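Local coordinates for monalysin (Pseudomonas entomophila, PDB 4MKO), which forms pores in host cell membranes as an aerolysin-like beta-barrel toxin, lysing cells and contributing to intestinal damage in infected Drosophila, at residues Tyr61-Thr72 / Glu131-Gln142. Sequence-based numbering, arbitrary orientation.
Sequences YVETISIPQNVT and EMKGPGTFVIYQ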
loop_
_atom_site.group_PDB
_atom_site.type_symbol
_atom_site.label_atom_id
_atom_site.label_comp_id
_atom_site.label_asym_id
_atom_site.label_seq_id
_atom_site.Cartn_x
_atom_site.Cartn_y
_atom_site.Cartn_z
ATOM N N TYR A 61 5.009 5.128 -9.929
ATOM C CA TYR A 61 5.882 5.962 -10.757
ATOM C C TYR A 61 6.521 7.142 -10.006
ATOM O O TYR A 61 5.827 7.857 -9.281
ATOM C CB TYR A 61 5.067 6.471 -11.945
ATOM C CG TYR A 61 5.870 7.287 -12.931
ATOM C CD1 TYR A 61 6.716 6.672 -13.851
ATOM C CD2 TYR A 61 5.790 8.679 -12.941
ATOM C CE1 TYR A 61 7.461 7.425 -14.763
ATOM C CE2 TYR A 61 6.526 9.440 -13.848
ATOM C CZ TYR A 61 7.362 8.808 -14.753
ATOM O OH TYR A 61 8.098 9.551 -15.643
ATOM N N VAL A 62 7.846 7.344 -10.182
ATOM C CA VAL A 62 8.551 8.493 -9.608
ATOM C C VAL A 62 8.948 9.440 -10.762
ATOM O O VAL A 62 8.506 10.587 -10.784
ATOM C CB VAL A 62 9.759 8.096 -8.712
ATOM C CG1 VAL A 62 10.587 9.320 -8.305
ATOM C CG2 VAL A 62 9.295 7.333 -7.481
ATOM N N GLU A 63 9.768 8.960 -11.711
ATOM C CA GLU A 63 10.221 9.747 -12.863
ATOM C C GLU A 63 10.948 8.906 -13.901
ATOM O O GLU A 63 11.251 7.730 -13.671
ATOM C CB GLU A 63 11.086 10.951 -12.428
ATOM C CG GLU A 63 12.408 10.588 -11.771
ATOM C CD GLU A 63 13.335 11.770 -11.546
ATOM O OE1 GLU A 63 14.511 11.693 -11.970
ATOM O OE2 GLU A 63 12.898 12.761 -10.919
ATOM N N THR A 64 11.216 9.524 -15.056
ATOM C CA THR A 64 11.938 8.892 -16.151
ATOM C C THR A 64 13.108 9.821 -16.472
ATOM O O THR A 64 12.957 11.042 -16.385
ATOM C CB THR A 64 11.032 8.687 -17.369
ATOM O OG1 THR A 64 9.862 7.972 -16.980
ATOM C CG2 THR A 64 11.729 7.959 -18.503
ATOM N N ILE A 65 14.274 9.241 -16.768
ATOM C CA ILE A 65 15.460 10.031 -17.105
ATOM C C ILE A 65 16.255 9.347 -18.212
ATOM O O ILE A 65 16.440 8.124 -18.164
ATOM C CB ILE A 65 16.349 10.325 -15.845
ATOM C CG1 ILE A 65 17.492 11.326 -16.162
ATOM C CG2 ILE A 65 16.930 9.041 -15.236
ATOM C CD1 ILE A 65 17.196 12.732 -15.838
ATOM N N SER A 66 16.749 10.157 -19.189
ATOM C CA SER A 66 17.601 9.666 -20.267
ATOM C C SER A 66 18.975 10.268 -20.058
ATOM O O SER A 66 19.072 11.455 -19.793
ATOM C CB SER A 66 17.048 10.054 -21.635
ATOM O OG SER A 66 15.848 9.340 -21.882
ATOM N N ILE A 67 20.026 9.436 -20.114
ATOM C CA ILE A 67 21.407 9.881 -19.872
ATOM C C ILE A 67 22.273 9.552 -21.082
ATOM O O ILE A 67 22.262 8.407 -21.549
ATOM C CB ILE A 67 21.986 9.276 -18.560
ATOM C CG1 ILE A 67 21.030 9.476 -17.372
ATOM C CG2 ILE A 67 23.377 9.852 -18.248
ATOM C CD1 ILE A 67 21.397 8.647 -16.093
ATOM N N PRO A 68 23.038 10.538 -21.603
ATOM C CA PRO A 68 23.865 10.257 -22.790
ATOM C C PRO A 68 25.053 9.355 -22.504
ATOM O O PRO A 68 25.458 9.168 -21.347
ATOM C CB PRO A 68 24.364 11.646 -23.240
ATOM C CG PRO A 68 23.689 12.645 -22.395
ATOM C CD PRO A 68 23.145 11.950 -21.179
ATOM N N GLN A 69 25.636 8.834 -23.592
ATOM C CA GLN A 69 26.845 8.017 -23.587
ATOM C C GLN A 69 27.963 8.859 -22.940
ATOM O O GLN A 69 28.003 10.082 -23.132
ATOM C CB GLN A 69 27.206 7.664 -25.051
ATOM C CG GLN A 69 28.504 6.868 -25.262
ATOM C CD GLN A 69 28.420 5.442 -24.777
ATOM O OE1 GLN A 69 27.761 4.588 -25.383
ATOM N NE2 GLN A 69 29.113 5.148 -23.682
ATOM N N ASN A 70 28.836 8.200 -22.139
ATOM C CA ASN A 70 29.997 8.820 -21.476
ATOM C C ASN A 70 29.620 9.844 -20.402
ATOM O O ASN A 70 30.470 10.639 -20.000
ATOM C CB ASN A 70 30.959 9.426 -22.525
ATOM C CG ASN A 70 31.424 8.428 -23.552
ATOM O OD1 ASN A 70 31.684 7.266 -23.239
ATOM N ND2 ASN A 70 31.543 8.859 -24.797
ATOM N N VAL A 71 28.357 9.826 -19.923
ATOM C CA VAL A 71 27.920 10.724 -18.864
ATOM C C VAL A 71 27.612 9.935 -17.592
ATOM O O VAL A 71 26.855 8.965 -17.635
ATOM C CB VAL A 71 26.733 11.648 -19.295
ATOM C CG1 VAL A 71 26.179 12.449 -18.116
ATOM C CG2 VAL A 71 27.155 12.587 -20.429
ATOM N N THR A 72 28.244 10.326 -16.478
ATOM C CA THR A 72 27.986 9.789 -15.148
ATOM C C THR A 72 27.453 10.968 -14.327
ATOM O O THR A 72 28.079 12.032 -14.321
ATOM C CB THR A 72 29.258 9.166 -14.537
ATOM O OG1 THR A 72 29.655 8.065 -15.350
ATOM C CG2 THR A 72 29.030 8.663 -13.114
ATOM N N GLU A 131 23.927 7.477 -8.151
ATOM C CA GLU A 131 24.912 7.790 -9.184
ATOM C C GLU A 131 24.571 6.869 -10.344
ATOM O O GLU A 131 24.428 5.659 -10.148
ATOM C CB GLU A 131 26.358 7.577 -8.695
ATOM C CG GLU A 131 27.368 8.108 -9.701
ATOM C CD GLU A 131 28.824 7.963 -9.306
ATOM O OE1 GLU A 131 29.482 9.004 -9.085
ATOM O OE2 GLU A 131 29.317 6.812 -9.248
ATOM N N MET A 132 24.311 7.449 -11.516
ATOM C CA MET A 132 23.908 6.686 -12.688
ATOM C C MET A 132 24.769 7.076 -13.884
ATOM O O MET A 132 25.272 8.204 -13.948
ATOM C CB MET A 132 22.428 6.959 -13.010
ATOM C CG MET A 132 21.456 6.474 -11.942
ATOM S SD MET A 132 19.785 7.027 -12.324
ATOM C CE MET A 132 19.410 5.981 -13.725
ATOM N N LYS A 133 24.895 6.156 -14.840
ATOM C CA LYS A 133 25.691 6.327 -16.047
ATOM C C LYS A 133 24.869 6.000 -17.288
ATOM O O LYS A 133 24.085 5.041 -17.291
ATOM C CB LYS A 133 26.923 5.404 -15.978
ATOM C CG LYS A 133 27.985 5.668 -17.045
ATOM C CD LYS A 133 29.177 4.730 -16.892
ATOM C CE LYS A 133 30.227 4.976 -17.948
ATOM N NZ LYS A 133 31.480 4.222 -17.671
ATOM N N GLY A 134 25.075 6.784 -18.344
ATOM C CA GLY A 134 24.426 6.518 -19.617
ATOM C C GLY A 134 25.251 5.527 -20.424
ATOM O O GLY A 134 26.292 5.053 -19.950
ATOM N N PRO A 135 24.825 5.171 -21.649
ATOM C CA PRO A 135 23.609 5.625 -22.337
ATOM C C PRO A 135 22.373 4.876 -21.843
ATOM O O PRO A 135 22.484 3.748 -21.356
ATOM C CB PRO A 135 23.918 5.317 -23.807
ATOM C CG PRO A 135 24.786 4.087 -23.751
ATOM C CD PRO A 135 25.587 4.202 -22.470
ATOM N N GLY A 136 21.211 5.491 -21.998
ATOM C CA GLY A 136 19.970 4.814 -21.664
ATOM C C GLY A 136 18.858 5.672 -21.136
ATOM O O GLY A 136 19.066 6.824 -20.750
ATOM N N THR A 137 17.660 5.098 -21.150
ATOM C CA THR A 137 16.466 5.710 -20.597
ATOM C C THR A 137 16.045 4.792 -19.461
ATOM O O THR A 137 15.983 3.573 -19.644
ATOM C CB THR A 137 15.396 5.931 -21.667
ATOM O OG1 THR A 137 15.955 6.761 -22.685
ATOM C CG2 THR A 137 14.156 6.602 -21.108
ATOM N N PHE A 138 15.806 5.374 -18.295
ATOM C CA PHE A 138 15.494 4.640 -17.068
ATOM C C PHE A 138 14.275 5.211 -16.374
ATOM O O PHE A 138 14.046 6.425 -16.401
ATOM C CB PHE A 138 16.700 4.679 -16.097
ATOM C CG PHE A 138 18.016 4.357 -16.770
ATOM C CD1 PHE A 138 18.369 3.044 -17.047
ATOM C CD2 PHE A 138 18.851 5.375 -17.225
ATOM C CE1 PHE A 138 19.565 2.746 -17.720
ATOM C CE2 PHE A 138 20.051 5.077 -17.884
ATOM C CZ PHE A 138 20.401 3.761 -18.123
ATOM N N VAL A 139 13.506 4.325 -15.741
ATOM C CA VAL A 139 12.294 4.692 -15.005
ATOM C C VAL A 139 12.533 4.328 -13.557
ATOM O O VAL A 139 13.046 3.249 -13.266
ATOM C CB VAL A 139 10.997 4.029 -15.554
ATOM C CG1 VAL A 139 9.763 4.664 -14.915
ATOM C CG2 VAL A 139 10.919 4.126 -17.089
ATOM N N ILE A 140 12.183 5.245 -12.668
ATOM C CA ILE A 140 12.309 5.081 -11.230
ATOM C C ILE A 140 10.925 4.894 -10.646
ATOM O O ILE A 140 10.013 5.663 -10.962
ATOM C CB ILE A 140 13.015 6.303 -10.606
ATOM C CG1 ILE A 140 14.379 6.539 -11.304
ATOM C CG2 ILE A 140 13.162 6.120 -9.080
ATOM C CD1 ILE A 140 15.114 7.817 -10.861
ATOM N N TYR A 141 10.791 3.910 -9.745
ATOM C CA TYR A 141 9.528 3.642 -9.043
ATOM C C TYR A 141 9.800 3.527 -7.556
ATOM O O TYR A 141 10.926 3.215 -7.174
ATOM C CB TYR A 141 8.927 2.298 -9.491
ATOM C CG TYR A 141 8.797 2.104 -10.981
ATOM C CD1 TYR A 141 7.641 2.485 -11.658
ATOM C CD2 TYR A 141 9.817 1.499 -11.716
ATOM C CE1 TYR A 141 7.510 2.282 -13.035
ATOM C CE2 TYR A 141 9.698 1.298 -13.092
ATOM C CZ TYR A 141 8.529 1.657 -13.740
ATOM O OH TYR A 141 8.426 1.439 -15.097
ATOM N N GLN A 142 8.774 3.735 -6.716
ATOM C CA GLN A 142 8.891 3.529 -5.263
ATOM C C GLN A 142 7.858 2.474 -4.848
ATOM O O GLN A 142 6.726 2.485 -5.343
ATOM C CB GLN A 142 8.659 4.815 -4.470
ATOM C CG GLN A 142 8.948 4.657 -2.966
ATOM C CD GLN A 142 8.927 5.930 -2.160
ATOM O OE1 GLN A 142 8.596 7.021 -2.648
ATOM N NE2 GLN A 142 9.294 5.812 -0.899
HETATM O O HOH W 1 28.782 5.672 -20.905
#
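A classic beta bulge joins V62 and E63 to I140 where strand 61-67 runs antiparallel to strand 136-142 in this aerolysin-like fold. I140 O takes V62 N at 2.9 Å and, more weakly, E63 N, while I140 N returns a nearly straight bond to E63 O (175° at the hydrogen). Paired backbone bonds between I65 and F138 continue the register.

On one face of the sheet, S66 OG and T137 OG1 share a 2.7 Å hydrogen bond. Y61 lies across V139, with CE1 3.6 Å from V139 CG1. With CG anti to the backbone N (chi1 -177°), the ring runs forward along its own strand, one face over E63 N, and brings OH to 2.7 Å from T64 OG1, a hydrogen bond in the ring plane. The other face is largely apolar: CD1 of I67 reaches CB of M132 at 3.7 Å and nears the F138 ring, while E63, its charged member, runs CG alongside I140 CD1.

Beyond I67 the strands give way to two loops, a type II turn over P68-V71 and G134 with cis-P135. G134 N binds V71 O at 2.9 Å, a water links N70 N to G134 O, and Q69 OE1 rests 3.4 Å from P135 CG. T72 and K133 then open the separate antiparallel pairing of strands 72-81 and 124-133.

The contact lies where the chain enters and leaves the inferred pore-forming region. Strand 173-191 flanks strand 136-142 on its other edge and sends I189 against M132 and F138; strand 72-81 puts L75 against E63 and I65.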